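Local coordinates for protein thioredoxin reductase (PDB 4NTD) that binds FAD and probably oxidises dithiols to disulfides, as a thioredoxin reductase-like flavoenzyme linked to formation of the antibiotic holomycin, at residues I31-I36 with L130-V136; L49-R54 with L319-V324; E105-E110 with T121-V125. All blocks are in the same frame, centred on the assembly; numbering follows the deposited sequence.

Interaction 1: residues I31-I36 with L130-V136. With FAD (flavin-adenine dinucleotide), chain C.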
# COMPACT_ATOMS: atom_id res chain seq x y z
N ILE A 31 -3.84 -21.25 16.89
CA ILE A 31 -3.39 -19.96 16.35
C ILE A 31 -3.46 -20.02 14.83
O ILE A 31 -3.00 -20.98 14.21
CB ILE A 31 -1.94 -19.64 16.81
CG1 ILE A 31 -1.89 -19.52 18.34
CG2 ILE A 31 -1.43 -18.36 16.15
CD1 ILE A 31 -0.50 -19.69 18.92
N ASP A 32 -4.06 -18.99 14.23
CA ASP A 32 -4.25 -18.95 12.78
C ASP A 32 -3.06 -18.33 12.06
O ASP A 32 -2.61 -18.84 11.04
CB ASP A 32 -5.52 -18.18 12.42
CG ASP A 32 -6.78 -18.89 12.89
OD1 ASP A 32 -6.92 -20.10 12.60
OD2 ASP A 32 -7.63 -18.24 13.53
N VAL A 33 -2.56 -17.21 12.59
CA VAL A 33 -1.46 -16.48 11.97
C VAL A 33 -0.46 -15.98 13.00
O VAL A 33 -0.85 -15.42 14.03
CB VAL A 33 -1.96 -15.27 11.15
CG1 VAL A 33 -0.84 -14.72 10.27
CG2 VAL A 33 -3.17 -15.64 10.30
N VAL A 34 0.82 -16.19 12.73
CA VAL A 34 1.89 -15.50 13.45
C VAL A 34 2.49 -14.45 12.52
O VAL A 34 2.93 -14.77 11.41
CB VAL A 34 2.98 -16.46 13.96
CG1 VAL A 34 4.14 -15.68 14.57
CG2 VAL A 34 2.40 -17.42 15.00
N VAL A 35 2.47 -13.20 12.98
CA VAL A 35 3.06 -12.09 12.24
C VAL A 35 4.42 -11.79 12.88
O VAL A 35 4.49 -11.47 14.06
CB VAL A 35 2.16 -10.84 12.28
CG1 VAL A 35 2.78 -9.69 11.51
CG2 VAL A 35 0.78 -11.17 11.71
N ILE A 36 5.48 -11.93 12.09
CA ILE A 36 6.84 -11.73 12.57
C ILE A 36 7.30 -10.34 12.15
O ILE A 36 7.59 -10.09 10.97
CB ILE A 36 7.80 -12.82 12.04
CG1 ILE A 36 7.24 -14.21 12.36
CG2 ILE A 36 9.18 -12.65 12.65
CD1 ILE A 36 8.00 -15.36 11.73
N LEU A 130 5.56 -21.62 19.14
CA LEU A 130 4.13 -21.54 18.82
C LEU A 130 3.85 -22.36 17.57
O LEU A 130 4.67 -22.41 16.65
CB LEU A 130 3.72 -20.10 18.50
CG LEU A 130 4.12 -18.94 19.40
CD1 LEU A 130 5.48 -18.38 19.01
CD2 LEU A 130 3.05 -17.86 19.31
N SER A 131 2.67 -22.99 17.52
CA SER A 131 2.18 -23.66 16.32
C SER A 131 1.12 -22.77 15.67
O SER A 131 0.26 -22.23 16.36
CB SER A 131 1.58 -25.02 16.67
OG SER A 131 1.19 -25.72 15.51
N THR A 132 1.17 -22.64 14.34
CA THR A 132 0.26 -21.75 13.62
C THR A 132 -0.07 -22.27 12.22
O THR A 132 0.70 -23.02 11.62
CB THR A 132 0.86 -20.32 13.51
OG1 THR A 132 -0.07 -19.44 12.88
CG2 THR A 132 2.17 -20.33 12.72
N ARG A 133 -1.23 -21.86 11.70
CA ARG A 133 -1.65 -22.26 10.35
C ARG A 133 -0.89 -21.49 9.26
O ARG A 133 -0.61 -22.04 8.20
CB ARG A 133 -3.16 -22.08 10.17
CG ARG A 133 -4.00 -22.92 11.11
CD ARG A 133 -5.48 -22.68 10.91
NE ARG A 133 -5.98 -23.27 9.67
CZ ARG A 133 -7.21 -23.11 9.19
NH1 ARG A 133 -8.10 -22.36 9.83
NH2 ARG A 133 -7.55 -23.70 8.05
N ARG A 134 -0.58 -20.22 9.54
CA ARG A 134 0.03 -19.33 8.55
C ARG A 134 1.06 -18.41 9.19
O ARG A 134 1.05 -18.19 10.41
CB ARG A 134 -1.05 -18.47 7.88
CG ARG A 134 -2.12 -19.24 7.13
CD ARG A 134 -1.56 -19.91 5.89
NE ARG A 134 -2.60 -20.51 5.06
CZ ARG A 134 -3.14 -21.72 5.25
NH1 ARG A 134 -2.76 -22.50 6.25
NH2 ARG A 134 -4.09 -22.14 4.42
N VAL A 135 1.96 -17.88 8.37
CA VAL A 135 2.98 -16.92 8.81
C VAL A 135 3.04 -15.72 7.87
O VAL A 135 2.98 -15.89 6.65
CB VAL A 135 4.38 -17.59 8.88
CG1 VAL A 135 5.45 -16.57 9.25
CG2 VAL A 135 4.37 -18.73 9.88
N VAL A 136 3.13 -14.53 8.45
CA VAL A 136 3.44 -13.31 7.70
C VAL A 136 4.79 -12.80 8.20
O VAL A 136 4.95 -12.52 9.39
CB VAL A 136 2.38 -12.21 7.91
CG1 VAL A 136 2.76 -10.94 7.16
CG2 VAL A 136 1.01 -12.71 7.48
PA FAD C . 9.97 -1.97 10.02
O1A FAD C . 9.16 -0.73 10.27
O2A FAD C . 11.47 -1.85 10.02
O5B FAD C . 9.55 -3.06 11.10
C5B FAD C . 10.15 -4.35 11.10
C4B FAD C . 10.02 -4.94 12.50
O4B FAD C . 10.38 -6.31 12.47
C3B FAD C . 10.93 -4.25 13.51
O3B FAD C . 10.17 -3.71 14.59
C2B FAD C . 11.88 -5.34 13.98
O2B FAD C . 12.20 -5.24 15.37
C1B FAD C . 11.10 -6.61 13.67
N9A FAD C . 11.89 -7.84 13.47
C8A FAD C . 12.88 -8.03 12.58
N7A FAD C . 13.35 -9.30 12.65
C5A FAD C . 12.64 -9.94 13.59
C6A FAD C . 12.62 -11.30 14.17
N6A FAD C . 13.48 -12.24 13.73
N1A FAD C . 11.71 -11.56 15.14
C2A FAD C . 10.84 -10.63 15.59
N3A FAD C . 10.81 -9.37 15.10
C4A FAD C . 11.67 -8.98 14.12
N1 FAD C . 9.35 6.14 5.61
C2 FAD C . 8.34 7.03 5.53
O2 FAD C . 7.29 6.67 4.95
N3 FAD C . 8.42 8.27 6.04
C4 FAD C . 9.51 8.71 6.68
O4 FAD C . 9.56 9.87 7.13
C4X FAD C . 10.67 7.79 6.83
N5 FAD C . 11.82 8.15 7.46
C5X FAD C . 12.85 7.27 7.55
C6 FAD C . 14.02 7.66 8.20
C7 FAD C . 15.10 6.79 8.32
C7M FAD C . 16.36 7.23 9.03
C8 FAD C . 15.01 5.42 7.75
C8M FAD C . 16.16 4.46 7.85
C9 FAD C . 13.84 5.02 7.09
C9A FAD C . 12.76 5.90 6.97
N10 FAD C . 11.56 5.52 6.31
C10 FAD C . 10.51 6.45 6.24
C1' FAD C . 11.35 4.19 5.72
C2' FAD C . 10.73 3.27 6.77
O2' FAD C . 11.73 2.91 7.74
C3' FAD C . 10.16 2.00 6.15
O3' FAD C . 9.21 2.35 5.13
C4' FAD C . 9.45 1.10 7.16
O4' FAD C . 10.25 0.89 8.33
C5' FAD C . 9.13 -0.27 6.57
O5' FAD C . 8.17 -0.92 7.39
P FAD C . 8.24 -2.49 7.70
O1P FAD C . 8.58 -3.22 6.43
O2P FAD C . 7.01 -2.85 8.49
O3P FAD C . 9.57 -2.67 8.62
O HOH W 1 -2.03 -23.37 17.43
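V33, V34 and V35 pair with R134, V135 and V136 as neighbouring parallel strands, whose axes come within 4.7 Å and run 21° apart. V34 N bonds to R134 O, V136 N to V34 O, and I36 N to V136 O. The chain turns a corner at R133, and strand 130-132 before it crosses strand 31-36 at 102°. T132 sits at this corner. Its OG1 lies opposite the backbone N (chi1 -176°), which brings it into the carbonyl plane of R134. There it donates to a lone pair of R134 O at 3.0 Å. That carbonyl is therefore gripped twice, by V34 N and T132 OG1. The carbon side of T132 rests on V34, with T132 CB 3.6 Å from V34 CG2. I31 reaches past S131 O, and its CD1 meets L130 CD2 at 4.0 Å. On the face of V33 and V35, V33 CG1 touches V136 CG2 at 3.9 Å, and L319 of helix 305-338 packs against V33 and V136. I36 CD1 meets V135 CG1 at 3.8 Å, while the other branch, I36 CG2, lies 3.7 Å from FAD N1A. D32 and R133 run alongside each other, but their salt bridge is long. D32 OD2 accepts from R55 N, and R133 NH2 pairs with E326 and D327. R134 NH1 bends back to R133 O, and R134 NH2 binds Q322 and E326. A water joins I31 N to S131 O. The arrangement is the centre of a Rossmann-type parallel sheet. Strand 31-36 leads into helix 40-51, which carries the FAD-binding G41, consistent with a dinucleotide-binding strand-turn-helix.

Interaction 2: residues L49-R54 with L319-V324. With GSH (glutathione), chain B.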
# COMPACT_ATOMS: atom_id res chain seq x y z
N LEU A 49 -6.55 -9.06 9.86
CA LEU A 49 -6.74 -10.47 10.25
C LEU A 49 -7.52 -10.63 11.55
O LEU A 49 -8.38 -11.50 11.66
CB LEU A 49 -5.40 -11.19 10.34
CG LEU A 49 -4.69 -11.43 9.01
CD1 LEU A 49 -3.23 -11.79 9.23
CD2 LEU A 49 -5.40 -12.50 8.19
N ALA A 50 -7.22 -9.78 12.54
CA ALA A 50 -7.94 -9.82 13.82
C ALA A 50 -9.40 -9.39 13.64
O ALA A 50 -10.30 -9.97 14.26
CB ALA A 50 -7.25 -8.94 14.85
N ARG A 51 -9.63 -8.39 12.80
CA ARG A 51 -10.99 -7.97 12.44
C ARG A 51 -11.75 -9.08 11.70
O ARG A 51 -12.99 -9.13 11.75
CB ARG A 51 -10.97 -6.68 11.61
CG ARG A 51 -10.69 -5.42 12.43
CD ARG A 51 -10.67 -4.18 11.56
NE ARG A 51 -11.81 -4.16 10.66
CZ ARG A 51 -13.06 -3.85 11.01
NH1 ARG A 51 -13.35 -3.45 12.24
NH2 ARG A 51 -14.03 -3.91 10.10
N ALA A 52 -11.02 -9.96 11.02
CA ALA A 52 -11.58 -11.15 10.38
C ALA A 52 -11.75 -12.34 11.34
O ALA A 52 -12.01 -13.47 10.90
CB ALA A 52 -10.73 -11.55 9.18
N ARG A 53 -11.59 -12.07 12.64
CA ARG A 53 -11.79 -13.06 13.70
C ARG A 53 -10.80 -14.23 13.63
O ARG A 53 -11.09 -15.32 14.11
CB ARG A 53 -13.24 -13.57 13.71
CG ARG A 53 -14.28 -12.46 13.67
CD ARG A 53 -15.67 -12.98 13.99
NE ARG A 53 -15.85 -13.22 15.42
CZ ARG A 53 -16.89 -13.85 15.95
NH1 ARG A 53 -17.86 -14.30 15.17
NH2 ARG A 53 -16.97 -14.02 17.26
N ARG A 54 -9.63 -13.98 13.04
CA ARG A 54 -8.55 -14.96 13.05
C ARG A 54 -7.73 -14.72 14.31
O ARG A 54 -7.55 -13.58 14.74
CB ARG A 54 -7.66 -14.82 11.82
CG ARG A 54 -8.37 -15.04 10.49
CD ARG A 54 -8.89 -16.47 10.36
NE ARG A 54 -9.52 -16.68 9.06
CZ ARG A 54 -10.10 -17.82 8.67
NH1 ARG A 54 -10.15 -18.87 9.48
NH2 ARG A 54 -10.64 -17.89 7.46
N LEU A 319 -4.62 -13.81 2.47
CA LEU A 319 -4.40 -14.88 3.44
C LEU A 319 -5.72 -15.39 4.01
O LEU A 319 -5.96 -16.60 4.06
CB LEU A 319 -3.46 -14.40 4.55
CG LEU A 319 -2.91 -15.43 5.55
CD1 LEU A 319 -1.63 -14.90 6.19
CD2 LEU A 319 -3.93 -15.79 6.62
N ASN A 320 -6.59 -14.47 4.44
CA ASN A 320 -7.89 -14.87 4.97
C ASN A 320 -8.74 -15.59 3.92
O ASN A 320 -9.38 -16.59 4.22
CB ASN A 320 -8.67 -13.68 5.52
CG ASN A 320 -10.02 -14.10 6.08
OD1 ASN A 320 -10.09 -14.79 7.10
ND2 ASN A 320 -11.10 -13.70 5.42
N HIS A 321 -8.73 -15.07 2.69
CA HIS A 321 -9.45 -15.69 1.59
C HIS A 321 -9.05 -17.14 1.39
O HIS A 321 -9.90 -18.02 1.22
CB HIS A 321 -9.23 -14.92 0.29
CG HIS A 321 -10.33 -13.98 -0.04
ND1 HIS A 321 -11.08 -14.09 -1.19
CD2 HIS A 321 -10.85 -12.94 0.66
CE1 HIS A 321 -12.00 -13.14 -1.19
NE2 HIS A 321 -11.87 -12.42 -0.09
N GLN A 322 -7.75 -17.40 1.42
CA GLN A 322 -7.26 -18.75 1.19
C GLN A 322 -7.47 -19.65 2.41
O GLN A 322 -7.67 -20.86 2.25
CB GLN A 322 -5.79 -18.72 0.74
CG GLN A 322 -5.38 -19.98 -0.01
CD GLN A 322 -5.03 -21.13 0.92
OE1 GLN A 322 -4.58 -20.90 2.05
NE2 GLN A 322 -5.24 -22.35 0.47
N LEU A 323 -7.46 -19.08 3.62
CA LEU A 323 -7.85 -19.84 4.82
C LEU A 323 -9.30 -20.29 4.73
O LEU A 323 -9.62 -21.42 5.12
CB LEU A 323 -7.63 -19.03 6.10
CG LEU A 323 -6.26 -19.09 6.78
CD1 LEU A 323 -6.27 -18.22 8.02
CD2 LEU A 323 -5.88 -20.52 7.14
N VAL A 324 -10.18 -19.43 4.23
CA VAL A 324 -11.58 -19.81 4.01
C VAL A 324 -11.65 -20.97 3.02
O VAL A 324 -12.37 -21.94 3.26
CB VAL A 324 -12.44 -18.63 3.52
CG1 VAL A 324 -13.81 -19.11 3.07
CG2 VAL A 324 -12.58 -17.58 4.62
N1 GSH B . -12.28 -9.75 -4.16
CA1 GSH B . -12.71 -10.98 -3.49
C1 GSH B . -12.40 -12.15 -4.44
O11 GSH B . -13.25 -12.38 -5.34
O12 GSH B . -11.34 -12.80 -4.25
CB1 GSH B . -14.20 -11.00 -3.26
CG1 GSH B . -14.56 -11.15 -1.78
CD1 GSH B . -14.16 -9.87 -1.05
OE1 GSH B . -13.15 -9.82 -0.35
N2 GSH B . -15.08 -8.91 -1.14
CA2 GSH B . -14.91 -7.58 -0.54
C2 GSH B . -14.11 -6.77 -1.48
O2 GSH B . -13.89 -7.09 -2.65
CB2 GSH B . -13.87 -7.53 0.58
SG2 GSH B . -14.26 -6.76 2.21
N3 GSH B . -13.57 -5.78 -0.80
CA3 GSH B . -12.59 -4.97 -1.38
C3 GSH B . -12.93 -3.46 -1.55
O31 GSH B . -14.02 -2.94 -0.91
O32 GSH B . -12.16 -2.69 -2.25
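R54 NE donates to N320 OD1 at 2.8 Å. The bond is fairly straight (159°) and meets the oxygen almost end-on to the amide C=O. A second bond, from R54 NH2 to the same OD1 at 3.2 Å, is weak. The oxygen lies at the edge of the guanidinium, and the amide and guanidinium planes are 60° apart. N320 CG stands opposite its backbone N (chi1 -179°), and this carries the amide across to R54. The rest of both groups is also held. R54 NH1 forms a salt bridge with D327, and N320 ND2 bonds to Y164 OH of the second subunit. On the same helix, H321 NE2 donates to OE1 of a glutathione at 2.9 Å. That glutathione is also held by R65 of the second subunit. Packing surrounds the polar pair. L323 CB lies over one face of the R54 guanidinium, 3.5 Å from R54 NH2. V324 CG2 comes to the guanidinium edge at R54 NH2, also at 3.5 Å. A52 CB lies 3.9 Å from N320 OD1. Beside the sheet, where V33 touches both leucines, L49 CD2 meets L319 CD2 at 3.9 Å, the two side chains crossing at about a right angle. R53 has a positive phi and ends helix 40-51 in a Schellman motif, just before R54. A leucine in place of R54 would probably leave N320 OD1 without its donors and take from D327 one of its arginine partners. The buried R54 charge is probably balanced by D327, while the N320 amide links its N-H groups to the second subunit.

Interaction 3: residues E105-E110 with T121-V125. With FAD (flavin-adenine dinucleotide), chain C.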
# COMPACT_ATOMS: atom_id res chain seq x y z
N GLU A 105 12.37 -12.25 19.68
CA GLU A 105 12.99 -12.48 18.38
C GLU A 105 12.73 -13.91 17.92
O GLU A 105 13.08 -14.86 18.61
CB GLU A 105 14.50 -12.22 18.45
CG GLU A 105 15.21 -12.37 17.11
CD GLU A 105 16.70 -12.09 17.16
OE1 GLU A 105 17.18 -11.51 18.16
OE2 GLU A 105 17.40 -12.44 16.19
N VAL A 106 12.12 -14.04 16.74
CA VAL A 106 11.94 -15.35 16.12
C VAL A 106 13.27 -15.74 15.48
O VAL A 106 13.84 -14.97 14.71
CB VAL A 106 10.85 -15.32 15.03
CG1 VAL A 106 10.74 -16.67 14.33
CG2 VAL A 106 9.51 -14.92 15.64
N ASP A 107 13.77 -16.94 15.80
CA ASP A 107 15.00 -17.42 15.18
C ASP A 107 14.82 -18.67 14.31
O ASP A 107 15.78 -19.13 13.70
CB ASP A 107 16.10 -17.62 16.23
CG ASP A 107 15.90 -18.86 17.08
OD1 ASP A 107 14.75 -19.33 17.21
OD2 ASP A 107 16.90 -19.35 17.62
N ASP A 108 13.60 -19.21 14.24
CA ASP A 108 13.32 -20.33 13.35
C ASP A 108 11.83 -20.46 13.03
O ASP A 108 10.98 -20.23 13.89
CB ASP A 108 13.83 -21.65 13.95
CG ASP A 108 13.76 -22.81 12.98
OD1 ASP A 108 14.14 -22.64 11.80
OD2 ASP A 108 13.32 -23.91 13.38
N VAL A 109 11.54 -20.80 11.78
CA VAL A 109 10.19 -21.18 11.36
C VAL A 109 10.30 -22.47 10.54
O VAL A 109 11.05 -22.53 9.56
CB VAL A 109 9.52 -20.09 10.49
CG1 VAL A 109 8.09 -20.49 10.13
CG2 VAL A 109 9.52 -18.75 11.22
N GLU A 110 9.58 -23.51 10.97
CA GLU A 110 9.62 -24.82 10.31
C GLU A 110 8.23 -25.20 9.80
O GLU A 110 7.24 -25.08 10.52
CB GLU A 110 10.12 -25.89 11.28
CG GLU A 110 10.26 -27.28 10.67
CD GLU A 110 10.94 -28.27 11.60
OE1 GLU A 110 11.38 -29.33 11.11
OE2 GLU A 110 11.04 -27.99 12.82
N THR A 121 5.79 -24.26 12.84
CA THR A 121 6.28 -24.06 14.20
C THR A 121 7.19 -22.84 14.19
O THR A 121 8.18 -22.81 13.46
CB THR A 121 7.05 -25.28 14.72
OG1 THR A 121 6.20 -26.44 14.70
CG2 THR A 121 7.52 -25.05 16.16
N VAL A 122 6.84 -21.84 15.00
CA VAL A 122 7.63 -20.62 15.13
C VAL A 122 8.36 -20.69 16.47
O VAL A 122 7.74 -20.87 17.50
CB VAL A 122 6.72 -19.37 15.08
CG1 VAL A 122 7.53 -18.10 15.30
CG2 VAL A 122 5.98 -19.31 13.75
N ARG A 123 9.69 -20.53 16.42
CA ARG A 123 10.53 -20.66 17.62
C ARG A 123 11.25 -19.34 17.91
O ARG A 123 11.82 -18.72 17.01
CB ARG A 123 11.54 -21.80 17.44
CG ARG A 123 10.90 -23.16 17.19
CD ARG A 123 11.92 -24.28 17.06
NE ARG A 123 11.28 -25.58 16.87
CZ ARG A 123 11.20 -26.22 15.71
NH1 ARG A 123 11.74 -25.70 14.62
NH2 ARG A 123 10.59 -27.39 15.64
N LEU A 124 11.20 -18.92 19.17
CA LEU A 124 11.84 -17.68 19.61
C LEU A 124 13.18 -17.94 20.28
O LEU A 124 13.41 -19.03 20.82
CB LEU A 124 10.95 -16.93 20.62
CG LEU A 124 9.79 -16.09 20.08
CD1 LEU A 124 8.77 -16.94 19.34
CD2 LEU A 124 9.13 -15.34 21.23
N VAL A 125 14.05 -16.94 20.24
CA VAL A 125 15.27 -16.96 21.04
C VAL A 125 14.85 -17.09 22.51
O VAL A 125 13.98 -16.34 22.97
CB VAL A 125 16.11 -15.67 20.85
CG1 VAL A 125 17.32 -15.67 21.78
CG2 VAL A 125 16.56 -15.53 19.40
PA FAD C . 9.97 -1.97 10.02
O1A FAD C . 9.16 -0.73 10.27
O2A FAD C . 11.47 -1.85 10.02
O5B FAD C . 9.55 -3.06 11.10
C5B FAD C . 10.15 -4.35 11.10
C4B FAD C . 10.02 -4.94 12.50
O4B FAD C . 10.38 -6.31 12.47
C3B FAD C . 10.93 -4.25 13.51
O3B FAD C . 10.17 -3.71 14.59
C2B FAD C . 11.88 -5.34 13.98
O2B FAD C . 12.20 -5.24 15.37
C1B FAD C . 11.10 -6.61 13.67
N9A FAD C . 11.89 -7.84 13.47
C8A FAD C . 12.88 -8.03 12.58
N7A FAD C . 13.35 -9.30 12.65
C5A FAD C . 12.64 -9.94 13.59
C6A FAD C . 12.62 -11.30 14.17
N6A FAD C . 13.48 -12.24 13.73
N1A FAD C . 11.71 -11.56 15.14
C2A FAD C . 10.84 -10.63 15.59
N3A FAD C . 10.81 -9.37 15.10
C4A FAD C . 11.67 -8.98 14.12
N1 FAD C . 9.35 6.14 5.61
C2 FAD C . 8.34 7.03 5.53
O2 FAD C . 7.29 6.67 4.95
N3 FAD C . 8.42 8.27 6.04
C4 FAD C . 9.51 8.71 6.68
O4 FAD C . 9.56 9.87 7.13
C4X FAD C . 10.67 7.79 6.83
N5 FAD C . 11.82 8.15 7.46
C5X FAD C . 12.85 7.27 7.55
C6 FAD C . 14.02 7.66 8.20
C7 FAD C . 15.10 6.79 8.32
C7M FAD C . 16.36 7.23 9.03
C8 FAD C . 15.01 5.42 7.75
C8M FAD C . 16.16 4.46 7.85
C9 FAD C . 13.84 5.02 7.09
C9A FAD C . 12.76 5.90 6.97
N10 FAD C . 11.56 5.52 6.31
C10 FAD C . 10.51 6.45 6.24
C1' FAD C . 11.35 4.19 5.72
C2' FAD C . 10.73 3.27 6.77
O2' FAD C . 11.73 2.91 7.74
C3' FAD C . 10.16 2.00 6.15
O3' FAD C . 9.21 2.35 5.13
C4' FAD C . 9.45 1.10 7.16
O4' FAD C . 10.25 0.89 8.33
C5' FAD C . 9.13 -0.27 6.57
O5' FAD C . 8.17 -0.92 7.39
P FAD C . 8.24 -2.49 7.70
O1P FAD C . 8.58 -3.22 6.43
O2P FAD C . 7.01 -2.85 8.49
O3P FAD C . 9.57 -2.67 8.62
O HOH W 2 13.05 -13.72 22.13
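E105-E110 and T121-V125 hold parts of the paired strands 106-112 and 119-124 of a beta hairpin, with a classic bulge where D107 and D108 both lie opposite R123. R123 O takes D107 N at 2.9 Å and D108 N in a weaker bond. R123 N returns a bond to D108 O. Farther along, E110 and T121 form a regular antiparallel hydrogen-bonded pair, and V109 and V122 a non-hydrogen-bonded one. At the other end V125 N donates to E105 O at 2.8 Å, and a water joins E105 N to V125 O. The exposed side carries a salt-bridge network. R123 is extended from CG to NE and passes alongside D108. Its NH1 meets D108 OD2 at 2.7 Å, with carboxylate and guanidinium planes only 12° apart. R123 NH1 and NH2 together grip E110 OE2, the NH2 bond being 2.9 Å, and this carboxylate is turned 59° from the guanidinium. T121 CG2 lies over one face of that group. The opposite side is apolar. V106 CG1 meets V122 CG1 at 3.6 Å, and V106 CG2 reaches L124 CD1 more loosely. I36 of strand 31-36 packs on V106 and V109, and from helix 264-269 L265 lies against V106 and L269 against V109. V106 also meets the Watson-Crick edge of the FAD adenine through its backbone, as a paired base would. V106 N donates to FAD N1A at 3.0 Å, and FAD N6A donates to V106 O at 2.9 Å.

In the fold
Interaction 1 lies between the other two. Its centre is about 12 Å from that of interaction 2 and about 11 Å from that of interaction 3. It meets interaction 2 where R134 NH2 lies 2.7 Å from Q322 OE1, the hydrogen bond that ties the parallel sheet to helix 305-338. Interaction 3 joins through L130 O and V122 N, 2.8 Å apart, because strands 119-124 and 129-132 are neighbours in one sheet. I36 CG2 and V106 CG2 pack at 3.8 Å beside the FAD adenine, which both contacts touch. Interactions 2 and 3 do not meet, their nearest atoms being about 12 Å apart. Interaction 2 faces the second subunit and a glutathione instead.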